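PDB 5K9Z: putative short-chain dehydrogenase/reductase, which probably acts as an NAD- or NADP-dependent oxidoreductase of the short-chain dehydrogenase/reductase type on CH-OH groups. Local coordinates for residues Ala30-Met35 with Arg57-Ala62; Ala150-Gly155 with Ala167-Thr172; Arg133-Val136 with Cys142-Ser145; Ala229-Tyr234 with Leu248-Gly253; Ala65-Asp68 with Gln74-Ala77. All coordinates share one frame; numbering follows the deposited sequence.

Interaction 1: Ala30-Met35 with Arg57-Ala62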
loop_
_atom_site.group_PDB
_atom_site.type_symbol
_atom_site.label_atom_id
_atom_site.label_comp_id
_atom_site.label_asym_id
_atom_site.label_seq_id
_atom_site.Cartn_x
_atom_site.Cartn_y
_atom_site.Cartn_z
ATOM N N ALA C 30 -26.479 -8.666 -1.251
ATOM C CA ALA C 30 -26.584 -7.391 -1.962
ATOM C C ALA C 30 -26.078 -7.519 -3.391
ATOM O O ALA C 30 -26.626 -6.898 -4.310
ATOM C CB ALA C 30 -25.800 -6.304 -1.226
ATOM N N THR C 31 -25.020 -8.309 -3.591
ATOM C CA THR C 31 -24.472 -8.520 -4.929
ATOM C C THR C 31 -25.415 -9.357 -5.782
ATOM O O THR C 31 -25.633 -9.050 -6.959
ATOM C CB THR C 31 -23.097 -9.194 -4.841
ATOM O OG1 THR C 31 -22.214 -8.398 -4.041
ATOM C CG2 THR C 31 -22.480 -9.373 -6.245
ATOM N N ALA C 32 -25.963 -10.430 -5.215
ATOM C CA ALA C 32 -26.950 -11.221 -5.943
ATOM C C ALA C 32 -28.134 -10.360 -6.364
ATOM O O ALA C 32 -28.578 -10.421 -7.515
ATOM C CB ALA C 32 -27.421 -12.401 -5.090
ATOM N N ARG C 33 -28.659 -9.546 -5.442
ATOM C CA ARG C 33 -29.777 -8.668 -5.775
ATOM C C ARG C 33 -29.410 -7.709 -6.904
ATOM O O ARG C 33 -30.168 -7.546 -7.864
ATOM C CB ARG C 33 -30.224 -7.863 -4.553
ATOM C CG ARG C 33 -30.898 -8.661 -3.480
ATOM C CD ARG C 33 -31.449 -7.761 -2.376
ATOM N NE ARG C 33 -31.162 -8.343 -1.067
ATOM C CZ ARG C 33 -32.036 -9.039 -0.349
ATOM N NH1 ARG C 33 -31.676 -9.542 0.830
ATOM N NH2 ARG C 33 -33.267 -9.233 -0.807
ATOM N N LEU C 34 -28.263 -7.036 -6.792
ATOM C CA LEU C 34 -27.949 -6.008 -7.779
ATOM C C LEU C 34 -27.663 -6.627 -9.140
ATOM O O LEU C 34 -28.087 -6.092 -10.169
ATOM C CB LEU C 34 -26.772 -5.150 -7.319
ATOM C CG LEU C 34 -26.424 -3.999 -8.282
ATOM C CD1 LEU C 34 -27.621 -3.100 -8.536
ATOM C CD2 LEU C 34 -25.246 -3.184 -7.764
ATOM N N MET C 35 -26.953 -7.751 -9.168
ATOM C CA MET C 35 -26.673 -8.395 -10.450
ATOM C C MET C 35 -27.957 -8.875 -11.120
ATOM O O MET C 35 -28.111 -8.750 -12.342
ATOM C CB MET C 35 -25.690 -9.543 -10.259
ATOM C CG MET C 35 -24.278 -9.053 -9.934
ATOM S SD MET C 35 -23.076 -10.403 -9.946
ATOM C CE MET C 35 -21.543 -9.475 -9.947
ATOM N N ARG C 57 -36.108 -17.306 -4.328
ATOM C CA ARG C 57 -37.514 -17.065 -4.634
ATOM C C ARG C 57 -37.785 -15.586 -4.876
ATOM O O ARG C 57 -38.635 -15.240 -5.702
ATOM C CB ARG C 57 -38.404 -17.595 -3.505
ATOM C CG ARG C 57 -38.585 -19.105 -3.530
ATOM C CD ARG C 57 -39.628 -19.599 -2.518
ATOM N NE ARG C 57 -39.100 -19.684 -1.156
ATOM C CZ ARG C 57 -39.502 -18.921 -0.143
ATOM N NH1 ARG C 57 -40.452 -18.014 -0.323
ATOM N NH2 ARG C 57 -38.954 -19.070 1.057
ATOM N N GLU C 58 -37.069 -14.703 -4.179
ATOM C CA GLU C 58 -37.301 -13.268 -4.327
ATOM C C GLU C 58 -36.821 -12.757 -5.683
ATOM O O GLU C 58 -37.486 -11.931 -6.315
ATOM C CB GLU C 58 -36.611 -12.520 -3.188
ATOM C CG GLU C 58 -36.631 -11.011 -3.321
ATOM C CD GLU C 58 -35.922 -10.318 -2.170
ATOM O OE1 GLU C 58 -36.116 -10.751 -1.012
ATOM O OE2 GLU C 58 -35.164 -9.349 -2.424
ATOM N N LEU C 59 -35.678 -13.231 -6.149
ATOM C CA LEU C 59 -35.067 -12.696 -7.357
ATOM C C LEU C 59 -35.561 -13.430 -8.594
ATOM O O LEU C 59 -35.684 -14.657 -8.598
ATOM C CB LEU C 59 -33.541 -12.787 -7.264
ATOM C CG LEU C 59 -32.950 -12.081 -6.048
ATOM C CD1 LEU C 59 -31.432 -12.227 -6.022
ATOM C CD2 LEU C 59 -33.363 -10.599 -6.060
ATOM N N ARG C 60 -35.827 -12.672 -9.653
ATOM C CA ARG C 60 -36.238 -13.284 -10.910
ATOM C C ARG C 60 -35.074 -14.064 -11.508
ATOM O O ARG C 60 -33.959 -13.544 -11.620
ATOM C CB ARG C 60 -36.720 -12.217 -11.893
ATOM N N ASP C 61 -35.337 -15.318 -11.878
ATOM C CA ASP C 61 -34.390 -16.186 -12.574
ATOM C C ASP C 61 -33.183 -16.569 -11.724
ATOM O O ASP C 61 -32.154 -16.982 -12.265
ATOM C CB ASP C 61 -33.906 -15.556 -13.890
ATOM C CG ASP C 61 -35.021 -15.373 -14.895
ATOM O OD1 ASP C 61 -35.804 -16.329 -15.107
ATOM O OD2 ASP C 61 -35.116 -14.269 -15.470
ATOM N N ALA C 62 -33.280 -16.473 -10.405
ATOM C CA ALA C 62 -32.210 -16.906 -9.519
ATOM C C ALA C 62 -32.499 -18.308 -8.987
ATOM O O ALA C 62 -33.657 -18.720 -8.857
ATOM C CB ALA C 62 -32.044 -15.930 -8.353
#
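R33 and A32 of helix 26-37 meet L59 and E58, where helix 49-58 ends. The two helices lie in successive beta-alpha-beta crossovers of the Rossmann fold. R33 carries most of the contact on its side. From CB its chain leaves with CG beside the backbone N (chi1 -70°). CG packs on L59, 4.1 Å from CD2, and the two side chains cross at about a right angle. CD passes farther on, 4.0 Å from E58 OE2. The chain then bends at chi3 (-137°), which turns the guanidinium toward the acid. Its CZ lies 3.8 Å from E58 OE2. At the tip, NH2 forms a salt bridge to E58 OE2. The modelled separation of 2.5 Å between R33 NH2 and E58 OE2 is very short, and its exact value is doubtful. OE1 of E58 lies at the guanidinium edge, in its plane, while the planes of the two groups are 36° apart. Both charged residues are exposed, so the pair sits at the surface above a more apolar layer. E58 reaches it with an extended chain.

L59 is the first residue to leave helical geometry. It opens a type II turn, L59 to A62, that leads toward strand 63-66. Its side chain points back at helix 26-37. A32, which also rests on V42 and L44 of strand 41-46, is buried beneath. L59 CD1 touches A32 twice: its CB at 4.1 Å, and its carbonyl O at 3.7 Å.

Interaction 2: Ala150-Gly155 with Ala167-Thr172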
loop_
_atom_site.group_PDB
_atom_site.type_symbol
_atom_site.label_atom_id
_atom_site.label_comp_id
_atom_site.label_asym_id
_atom_site.label_seq_id
_atom_site.Cartn_x
_atom_site.Cartn_y
_atom_site.Cartn_z
ATOM N N ALA C 150 -7.927 -5.378 5.052
ATOM C CA ALA C 150 -6.956 -6.218 5.739
ATOM C C ALA C 150 -6.060 -6.992 4.774
ATOM O O ALA C 150 -5.016 -7.507 5.194
ATOM C CB ALA C 150 -7.683 -7.188 6.680
ATOM N N GLY C 151 -6.414 -7.045 3.496
ATOM C CA GLY C 151 -5.526 -7.607 2.491
ATOM C C GLY C 151 -4.499 -6.638 1.960
ATOM O O GLY C 151 -3.602 -7.040 1.214
ATOM N N VAL C 152 -4.586 -5.380 2.379
ATOM C CA VAL C 152 -3.713 -4.332 1.880
ATOM C C VAL C 152 -2.708 -3.848 2.928
ATOM O O VAL C 152 -1.635 -3.349 2.549
ATOM C CB VAL C 152 -4.578 -3.157 1.357
ATOM C CG1 VAL C 152 -3.846 -1.841 1.352
ATOM C CG2 VAL C 152 -5.139 -3.492 -0.042
ATOM N N MET C 153 -2.984 -4.039 4.219
ATOM C CA MET C 153 -2.045 -3.667 5.270
ATOM C C MET C 153 -2.429 -4.403 6.550
ATOM O O MET C 153 -3.498 -5.017 6.639
ATOM C CB MET C 153 -2.018 -2.145 5.450
ATOM C CG MET C 153 -3.329 -1.552 5.948
ATOM S SD MET C 153 -3.289 0.247 6.317
ATOM C CE MET C 153 -2.026 0.288 7.584
ATOM N N GLY C 154 -1.522 -4.345 7.544
ATOM C CA GLY C 154 -1.800 -4.900 8.855
ATOM C C GLY C 154 -2.562 -3.915 9.750
ATOM O O GLY C 154 -2.777 -2.748 9.416
ATOM N N GLY C 155 -2.998 -4.424 10.910
ATOM C CA GLY C 155 -3.713 -3.637 11.887
ATOM C C GLY C 155 -5.194 -3.433 11.613
ATOM O O GLY C 155 -5.860 -2.749 12.396
ATOM N N ALA C 167 -3.193 -12.986 0.769
ATOM C CA ALA C 167 -3.031 -14.101 -0.159
ATOM C C ALA C 167 -4.042 -14.040 -1.306
ATOM O O ALA C 167 -3.711 -14.379 -2.453
ATOM C CB ALA C 167 -3.137 -15.427 0.610
ATOM N N VAL C 168 -5.282 -13.623 -1.008
ATOM C CA VAL C 168 -6.326 -13.476 -2.029
ATOM C C VAL C 168 -5.928 -12.420 -3.059
ATOM O O VAL C 168 -6.134 -12.593 -4.269
ATOM C CB VAL C 168 -7.672 -13.124 -1.361
ATOM C CG1 VAL C 168 -8.674 -12.619 -2.377
ATOM C CG2 VAL C 168 -8.249 -14.348 -0.584
ATOM N N ILE C 169 -5.355 -11.311 -2.605
ATOM C CA ILE C 169 -4.878 -10.314 -3.554
ATOM C C ILE C 169 -3.716 -10.867 -4.376
ATOM O O ILE C 169 -3.650 -10.662 -5.592
ATOM C CB ILE C 169 -4.522 -9.014 -2.813
ATOM C CG1 ILE C 169 -5.820 -8.342 -2.350
ATOM C CG2 ILE C 169 -3.688 -8.080 -3.708
ATOM C CD1 ILE C 169 -5.627 -7.083 -1.531
ATOM N N GLY C 170 -2.811 -11.625 -3.751
ATOM C CA GLY C 170 -1.728 -12.231 -4.525
ATOM C C GLY C 170 -2.224 -13.252 -5.541
ATOM O O GLY C 170 -1.760 -13.292 -6.687
ATOM N N LEU C 171 -3.172 -14.094 -5.132
ATOM C CA LEU C 171 -3.743 -15.064 -6.057
ATOM C C LEU C 171 -4.513 -14.364 -7.170
ATOM O O LEU C 171 -4.492 -14.808 -8.323
ATOM C CB LEU C 171 -4.663 -16.012 -5.301
ATOM C CG LEU C 171 -5.327 -17.124 -6.090
ATOM C CD1 LEU C 171 -4.297 -17.938 -6.861
ATOM C CD2 LEU C 171 -6.079 -17.989 -5.116
ATOM N N THR C 172 -5.212 -13.278 -6.834
ATOM C CA THR C 172 -5.876 -12.464 -7.853
ATOM C C THR C 172 -4.885 -12.004 -8.925
ATOM O O THR C 172 -5.134 -12.148 -10.128
ATOM C CB THR C 172 -6.549 -11.250 -7.201
ATOM O OG1 THR C 172 -7.613 -11.678 -6.337
ATOM C CG2 THR C 172 -7.120 -10.340 -8.268
#
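I169 reaches from helix 159-179 to G151 and V152, in the loop that follows strand 141-146. The contact is small and buried.

The apolar part rests on one methyl group. I169 CD1 lies 3.9 Å from V152 CG2, and the two side chains meet at a slant. The I169 chain is stretched out toward the loop, with chi2 at 177° carrying CD1 to its far end. I169 was modelled in two conformers, and this account holds for one of them.

The same methyl also meets polar backbone. I169 CD1 is 3.4 Å from G151 O and 3.7 Å from G151 C. This is van der Waals contact against a peptide.

Hydrogen bonding stays within the helix. T172 OG1 donates to V168 O at 2.7 Å, and T172 N donates to the same V168 O at 2.8 Å. The two donors approach from opposite faces of the carbonyl plane. T172 is thus held against its own helix, while its side chain touches V186 and A188 of strand 184-191.

Beyond G151 the loop turns to the second subunit. M153 packs on T255 of that subunit, and G154 makes backbone hydrogen bonds to it. Within the chain, A150 touches Y161 and T162 of helix 159-179. Y161 opens the Y-x-x-x-K sequence motif of the short-chain dehydrogenase/reductase family. The contact joins this helix to the loop after strand 141-146, as in the family's Rossmann fold.

Interaction 3: Arg133-Val136 with Cys142-Ser145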
loop_
_atom_site.group_PDB
_atom_site.type_symbol
_atom_site.label_atom_id
_atom_site.label_comp_id
_atom_site.label_asym_id
_atom_site.label_seq_id
_atom_site.Cartn_x
_atom_site.Cartn_y
_atom_site.Cartn_z
ATOM N N ARG C 133 -11.881 -22.766 -15.489
ATOM C CA ARG C 133 -12.083 -23.916 -16.364
ATOM C C ARG C 133 -13.268 -23.698 -17.292
ATOM O O ARG C 133 -13.210 -24.037 -18.478
ATOM C CB ARG C 133 -12.292 -25.188 -15.544
ATOM C CG ARG C 133 -11.043 -25.786 -14.950
ATOM C CD ARG C 133 -11.389 -27.073 -14.158
ATOM N NE ARG C 133 -10.181 -27.737 -13.685
ATOM C CZ ARG C 133 -10.151 -28.953 -13.142
ATOM N NH1 ARG C 133 -11.277 -29.648 -12.997
ATOM N NH2 ARG C 133 -8.992 -29.471 -12.747
ATOM N N ALA C 134 -14.369 -23.166 -16.767
ATOM C CA ALA C 134 -15.503 -22.880 -17.642
ATOM C C ALA C 134 -15.204 -21.698 -18.562
ATOM O O ALA C 134 -15.617 -21.684 -19.728
ATOM C CB ALA C 134 -16.759 -22.629 -16.801
ATOM N N MET C 135 -14.470 -20.706 -18.062
ATOM C CA MET C 135 -14.376 -19.434 -18.766
ATOM C C MET C 135 -13.348 -19.459 -19.886
ATOM O O MET C 135 -13.565 -18.816 -20.919
ATOM C CB MET C 135 -14.073 -18.305 -17.781
ATOM C CG MET C 135 -15.261 -18.003 -16.882
ATOM S SD MET C 135 -14.796 -16.842 -15.594
ATOM C CE MET C 135 -16.350 -16.636 -14.720
ATOM N N VAL C 136 -12.225 -20.171 -19.713
ATOM C CA VAL C 136 -11.240 -20.186 -20.793
ATOM C C VAL C 136 -11.827 -20.839 -22.035
ATOM O O VAL C 136 -11.427 -20.510 -23.157
ATOM C CB VAL C 136 -9.911 -20.864 -20.378
ATOM C CG1 VAL C 136 -9.260 -20.103 -19.223
ATOM C CG2 VAL C 136 -10.116 -22.321 -20.033
ATOM N N CYS C 142 -15.233 -13.049 -16.025
ATOM C CA CYS C 142 -14.746 -12.131 -15.014
ATOM C C CYS C 142 -14.800 -12.849 -13.673
ATOM O O CYS C 142 -15.876 -13.277 -13.250
ATOM C CB CYS C 142 -15.615 -10.865 -14.994
ATOM S SG CYS C 142 -15.034 -9.633 -13.880
ATOM N N ILE C 143 -13.655 -12.992 -13.010
ATOM C CA ILE C 143 -13.582 -13.644 -11.705
ATOM C C ILE C 143 -13.273 -12.584 -10.654
ATOM O O ILE C 143 -12.247 -11.894 -10.728
ATOM C CB ILE C 143 -12.532 -14.764 -11.696
ATOM C CG1 ILE C 143 -12.869 -15.796 -12.787
ATOM C CG2 ILE C 143 -12.500 -15.428 -10.350
ATOM C CD1 ILE C 143 -11.800 -16.869 -12.990
ATOM N N LEU C 144 -14.157 -12.455 -9.675
ATOM C CA LEU C 144 -14.072 -11.377 -8.695
ATOM C C LEU C 144 -14.042 -11.961 -7.293
ATOM O O LEU C 144 -14.805 -12.875 -6.981
ATOM C CB LEU C 144 -15.257 -10.408 -8.843
ATOM C CG LEU C 144 -15.414 -9.737 -10.207
ATOM C CD1 LEU C 144 -16.726 -8.969 -10.320
ATOM C CD2 LEU C 144 -14.231 -8.814 -10.451
ATOM N N SER C 145 -13.159 -11.436 -6.446
ATOM C CA SER C 145 -13.043 -11.903 -5.073
ATOM C C SER C 145 -13.253 -10.731 -4.122
ATOM O O SER C 145 -12.708 -9.644 -4.329
ATOM C CB SER C 145 -11.680 -12.550 -4.817
ATOM O OG SER C 145 -11.465 -13.661 -5.682
#
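C142 meets the end of M135 with its backbone, not its side chain. Its side chain starts off away from helix 110-138. The M135 methyl CE lies 3.7 Å from C142 O and 4.0 Å from C142 N. The sulfur SD of M135 sits 3.8 Å from C142 N.

I143 follows and turns its side chain toward the helix. Here the contact is between side chains. I143 CG1 is 3.6 Å from M135 SD, and I143 CD1 lies a little farther from M135 SD. The M135 chain is extended beyond CG (chi2 172°, chi3 179°), which carries the thioether straight out from the helix to the strand. Sulfur and methyl therefore span two successive residues.

L144 points to the other face of the sheet, onto L232, L235 and A236 of helix 225-236. S145 turns back to the first face, where its side chain touches V124 of helix 110-138 and its OG is hydrogen-bonded to N94 ND2.

Strand 141-146 is an inner strand of the parallel Rossmann sheet. Its backbone is hydrogen-bonded to M92 of strand 91-94 and to R185 and N187 of strand 184-191. M135 also touches M92 and V184, so helix 110-138 packs across three strands here.

Interaction 4: Ala229-Tyr234 with Leu248-Gly253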
loop_
_atom_site.group_PDB
_atom_site.type_symbol
_atom_site.label_atom_id
_atom_site.label_comp_id
_atom_site.label_asym_id
_atom_site.label_seq_id
_atom_site.Cartn_x
_atom_site.Cartn_y
_atom_site.Cartn_z
ATOM N N ALA C 229 -21.571 -4.308 -3.677
ATOM C CA ALA C 229 -22.260 -4.872 -4.828
ATOM C C ALA C 229 -22.052 -4.000 -6.065
ATOM O O ALA C 229 -21.733 -4.504 -7.144
ATOM C CB ALA C 229 -23.748 -5.037 -4.512
ATOM N N ALA C 230 -22.173 -2.678 -5.916
ATOM C CA ALA C 230 -22.018 -1.812 -7.076
ATOM C C ALA C 230 -20.593 -1.811 -7.589
ATOM O O ALA C 230 -20.378 -1.687 -8.802
ATOM C CB ALA C 230 -22.454 -0.383 -6.742
ATOM N N ALA C 231 -19.610 -1.920 -6.689
ATOM C CA ALA C 231 -18.220 -2.006 -7.129
ATOM C C ALA C 231 -17.983 -3.284 -7.920
ATOM O O ALA C 231 -17.302 -3.271 -8.955
ATOM C CB ALA C 231 -17.276 -1.938 -5.927
ATOM N N LEU C 232 -18.551 -4.398 -7.446
ATOM C CA LEU C 232 -18.430 -5.656 -8.164
ATOM C C LEU C 232 -19.123 -5.583 -9.516
ATOM O O LEU C 232 -18.615 -6.111 -10.509
ATOM C CB LEU C 232 -19.019 -6.790 -7.321
ATOM C CG LEU C 232 -18.208 -7.138 -6.081
ATOM C CD1 LEU C 232 -19.064 -7.923 -5.116
ATOM C CD2 LEU C 232 -16.964 -7.955 -6.467
ATOM N N VAL C 233 -20.304 -4.964 -9.573
ATOM C CA VAL C 233 -20.984 -4.852 -10.862
ATOM C C VAL C 233 -20.168 -3.975 -11.808
ATOM O O VAL C 233 -19.995 -4.308 -12.986
ATOM C CB VAL C 233 -22.428 -4.344 -10.678
ATOM C CG1 VAL C 233 -23.031 -3.926 -12.016
ATOM C CG2 VAL C 233 -23.292 -5.455 -10.053
ATOM N N TYR C 234 -19.610 -2.868 -11.300
ATOM C CA TYR C 234 -18.688 -2.083 -12.126
ATOM C C TYR C 234 -17.575 -2.966 -12.698
ATOM O O TYR C 234 -17.323 -2.965 -13.912
ATOM C CB TYR C 234 -18.082 -0.922 -11.340
ATOM C CG TYR C 234 -16.927 -0.289 -12.091
ATOM C CD1 TYR C 234 -17.143 0.450 -13.254
ATOM C CD2 TYR C 234 -15.616 -0.472 -11.664
ATOM C CE1 TYR C 234 -16.077 1.012 -13.962
ATOM C CE2 TYR C 234 -14.550 0.069 -12.363
ATOM C CZ TYR C 234 -14.784 0.815 -13.499
ATOM O OH TYR C 234 -13.710 1.345 -14.181
ATOM N N LEU C 248 -9.953 -2.971 -6.058
ATOM C CA LEU C 248 -10.761 -1.769 -5.925
ATOM C C LEU C 248 -11.104 -1.587 -4.449
ATOM O O LEU C 248 -11.872 -2.371 -3.882
ATOM C CB LEU C 248 -12.008 -1.884 -6.792
ATOM C CG LEU C 248 -13.056 -0.786 -6.717
ATOM C CD1 LEU C 248 -12.414 0.576 -6.804
ATOM C CD2 LEU C 248 -14.057 -0.988 -7.844
ATOM N N VAL C 249 -10.516 -0.571 -3.821
ATOM C CA VAL C 249 -10.634 -0.358 -2.376
ATOM C C VAL C 249 -11.817 0.564 -2.104
ATOM O O VAL C 249 -11.945 1.630 -2.728
ATOM C CB VAL C 249 -9.338 0.230 -1.794
ATOM C CG1 VAL C 249 -9.503 0.551 -0.297
ATOM C CG2 VAL C 249 -8.146 -0.697 -2.051
ATOM N N VAL C 250 -12.684 0.156 -1.175
ATOM C CA VAL C 250 -13.879 0.924 -0.825
ATOM C C VAL C 250 -13.831 1.095 0.689
ATOM O O VAL C 250 -14.436 0.320 1.432
ATOM C CB VAL C 250 -15.179 0.234 -1.270
ATOM C CG1 VAL C 250 -16.385 1.162 -1.046
ATOM C CG2 VAL C 250 -15.095 -0.225 -2.739
ATOM N N ASP C 251 -13.104 2.134 1.161
ATOM C CA ASP C 251 -12.829 2.241 2.592
ATOM C C ASP C 251 -12.792 3.686 3.082
ATOM O O ASP C 251 -12.171 3.955 4.112
ATOM C CB ASP C 251 -11.485 1.543 2.918
ATOM C CG ASP C 251 -10.253 2.357 2.466
ATOM O OD1 ASP C 251 -10.359 3.254 1.597
ATOM O OD2 ASP C 251 -9.150 2.070 2.965
ATOM N N SER C 252 -13.380 4.620 2.354
ATOM C CA SER C 252 -13.367 6.031 2.721
ATOM C C SER C 252 -11.957 6.596 2.809
ATOM O O SER C 252 -11.758 7.637 3.428
ATOM C CB SER C 252 -14.118 6.274 4.039
ATOM O OG SER C 252 -15.470 5.909 3.894
ATOM N N GLY C 253 -10.970 5.920 2.215
ATOM C CA GLY C 253 -9.602 6.415 2.148
ATOM C C GLY C 253 -8.685 6.046 3.298
ATOM O O GLY C 253 -7.543 6.518 3.328
#
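The Y234 ring meets the L248 methyl CD2 obliquely, with ring atom CD2 4.2 Å from it. The two side chains lie at about a right angle. Y234 gets there with CG anti to its backbone N (chi1 168°). The other flat group is the carboxylate of D251, which is met by G253 N from above its plane, 57° out of it.

The contact belongs to the Rossmann fold of the family. Helix 225-236 packs on strand 247-250, an edge strand of the parallel sheet within this chain. The short helix and strand axes run nearly antiparallel, at 163°, and come within 10.0 Å. This is the usual direction for a helix leading into a strand of a parallel sheet.

At A231 a small side chain faces two branched ones. A231 CB points at the strand and lies 3.9 Å from L248 CD2 and 4.2 Å from V250 CG2. The alternate strand residues L248 and V250 face the helix. L248 also touches L235, and V250 touches I228, of the same helix. A231 rests in addition on V189 of strand 184-191, the neighbouring strand.

After V250 the chain leaves the sheet. D251 makes an Asx turn, and G253 takes the N-cap position of helix 254-257. D251 OD2 accepts from T255 N, while D251 OD1 accepts from G253 N at 2.8 Å.

Interaction 5: Ala65-Asp68 with Gln74-Ala77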
loop_
_atom_site.group_PDB
_atom_site.type_symbol
_atom_site.label_atom_id
_atom_site.label_comp_id
_atom_site.label_asym_id
_atom_site.label_seq_id
_atom_site.Cartn_x
_atom_site.Cartn_y
_atom_site.Cartn_z
ATOM N N ALA C 65 -27.798 -22.884 -4.748
ATOM C CA ALA C 65 -26.991 -24.101 -4.840
ATOM C C ALA C 65 -26.151 -24.190 -3.577
ATOM O O ALA C 65 -25.232 -23.385 -3.389
ATOM C CB ALA C 65 -26.109 -24.102 -6.087
ATOM N N TYR C 66 -26.450 -25.187 -2.734
ATOM C CA TYR C 66 -25.748 -25.338 -1.465
ATOM C C TYR C 66 -24.256 -25.465 -1.727
ATOM O O TYR C 66 -23.830 -26.307 -2.527
ATOM C CB TYR C 66 -26.260 -26.573 -0.709
ATOM C CG TYR C 66 -25.665 -26.699 0.672
ATOM C CD1 TYR C 66 -24.357 -27.155 0.860
ATOM C CD2 TYR C 66 -26.409 -26.369 1.798
ATOM C CE1 TYR C 66 -23.806 -27.265 2.140
ATOM C CE2 TYR C 66 -25.867 -26.477 3.082
ATOM C CZ TYR C 66 -24.567 -26.925 3.241
ATOM O OH TYR C 66 -24.025 -27.020 4.501
ATOM N N THR C 67 -23.459 -24.621 -1.074
ATOM C CA THR C 67 -22.021 -24.590 -1.350
ATOM C C THR C 67 -21.251 -24.163 -0.113
ATOM O O THR C 67 -21.353 -23.006 0.301
ATOM C CB THR C 67 -21.689 -23.629 -2.487
ATOM O OG1 THR C 67 -22.507 -23.919 -3.614
ATOM C CG2 THR C 67 -20.220 -23.772 -2.860
ATOM N N ASP C 68 -20.441 -25.068 0.420
ATOM C CA ASP C 68 -19.405 -24.739 1.393
ATOM C C ASP C 68 -18.105 -24.534 0.617
ATOM O O ASP C 68 -17.495 -25.509 0.161
ATOM C CB ASP C 68 -19.284 -25.870 2.411
ATOM C CG ASP C 68 -18.226 -25.620 3.460
ATOM O OD1 ASP C 68 -17.367 -24.734 3.291
ATOM O OD2 ASP C 68 -18.254 -26.344 4.466
ATOM N N GLN C 74 -17.555 -29.026 -3.749
ATOM C CA GLN C 74 -18.802 -28.272 -3.734
ATOM C C GLN C 74 -18.702 -27.013 -4.594
ATOM O O GLN C 74 -19.674 -26.625 -5.257
ATOM C CB GLN C 74 -19.180 -27.933 -2.296
ATOM C CG GLN C 74 -19.526 -29.194 -1.482
ATOM C CD GLN C 74 -20.067 -28.865 -0.122
ATOM O OE1 GLN C 74 -20.640 -27.792 0.088
ATOM N NE2 GLN C 74 -19.891 -29.783 0.819
ATOM N N VAL C 75 -17.538 -26.365 -4.595
ATOM C CA VAL C 75 -17.338 -25.203 -5.463
ATOM C C VAL C 75 -17.425 -25.628 -6.925
ATOM O O VAL C 75 -18.114 -25.000 -7.731
ATOM C CB VAL C 75 -15.992 -24.523 -5.143
ATOM C CG1 VAL C 75 -15.678 -23.432 -6.161
ATOM C CG2 VAL C 75 -15.994 -23.971 -3.707
ATOM N N ALA C 76 -16.761 -26.734 -7.269
ATOM C CA ALA C 76 -16.812 -27.235 -8.641
ATOM C C ALA C 76 -18.242 -27.578 -9.033
ATOM O O ALA C 76 -18.670 -27.302 -10.161
ATOM C CB ALA C 76 -15.901 -28.457 -8.782
ATOM N N ALA C 77 -18.996 -28.177 -8.101
ATOM C CA ALA C 77 -20.381 -28.558 -8.366
ATOM C C ALA C 77 -21.276 -27.339 -8.559
ATOM O O ALA C 77 -22.241 -27.406 -9.329
ATOM C CB ALA C 77 -20.917 -29.434 -7.224
HETATM O O HOH W 1 -22.291 -27.330 -4.547
#
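T67 and Q74 come within 5.4 Å, CA to CA, where the chain leaving strand 63-66 passes the first turns of helix 72-86. The Q74 side chain reaches back across this gap. Its OE1 accepts a hydrogen bond from D68 N at 2.8 Å, nearly straight at 165°. The donor is tilted 30° from the plane of the amide carbonyl. The same OE1 lies 3.3 Å from D68 CB. It also sits in the plane of the Y66 ring, at its edge, 3.8 Å from CE1. Ring and amide planes are 48° apart.

This is the strand-to-helix junction of the third strand of the Rossmann fold, at the carboxyl edge of the sheet, where relatives bind the dinucleotide. D68 OD1 is hydrogen-bonded to S70 OG in the junction itself.

A water bridges the two backbones, donating to Y66 O at 2.7 Å and to Q74 O at 2.8 Å. T67 turns its two branches to different tasks. OG1 donates to A65 O from above the carbonyl plane. CG2, anti to the backbone N, packs 3.8 Å from Q74 O and 4.3 Å from V75 CG2. V75 in turn touches Y126 of helix 110-138.

In the fold
From the N terminus the contacts close in the order 1, 5, 3, 2, 4. Each closes before the next opens, so none nest or cross. Interaction 1 spans strand 41-46 and most of helix 49-58. Interaction 5 follows directly and closes the short turn between strand 63-66 and helix 72-86. Interaction 3 closes the turn from helix 110-138 into strand 141-146, and interaction 2 spans the start of helix 159-179. Interaction 4 closes the last connection of the parallel sheet, into strand 247-250. T31 and A30 of interaction 1 pack on L232 and A229 of interaction 4. L144 of interaction 3 reaches L232 from the sheet, while S145 touches V168 of interaction 2.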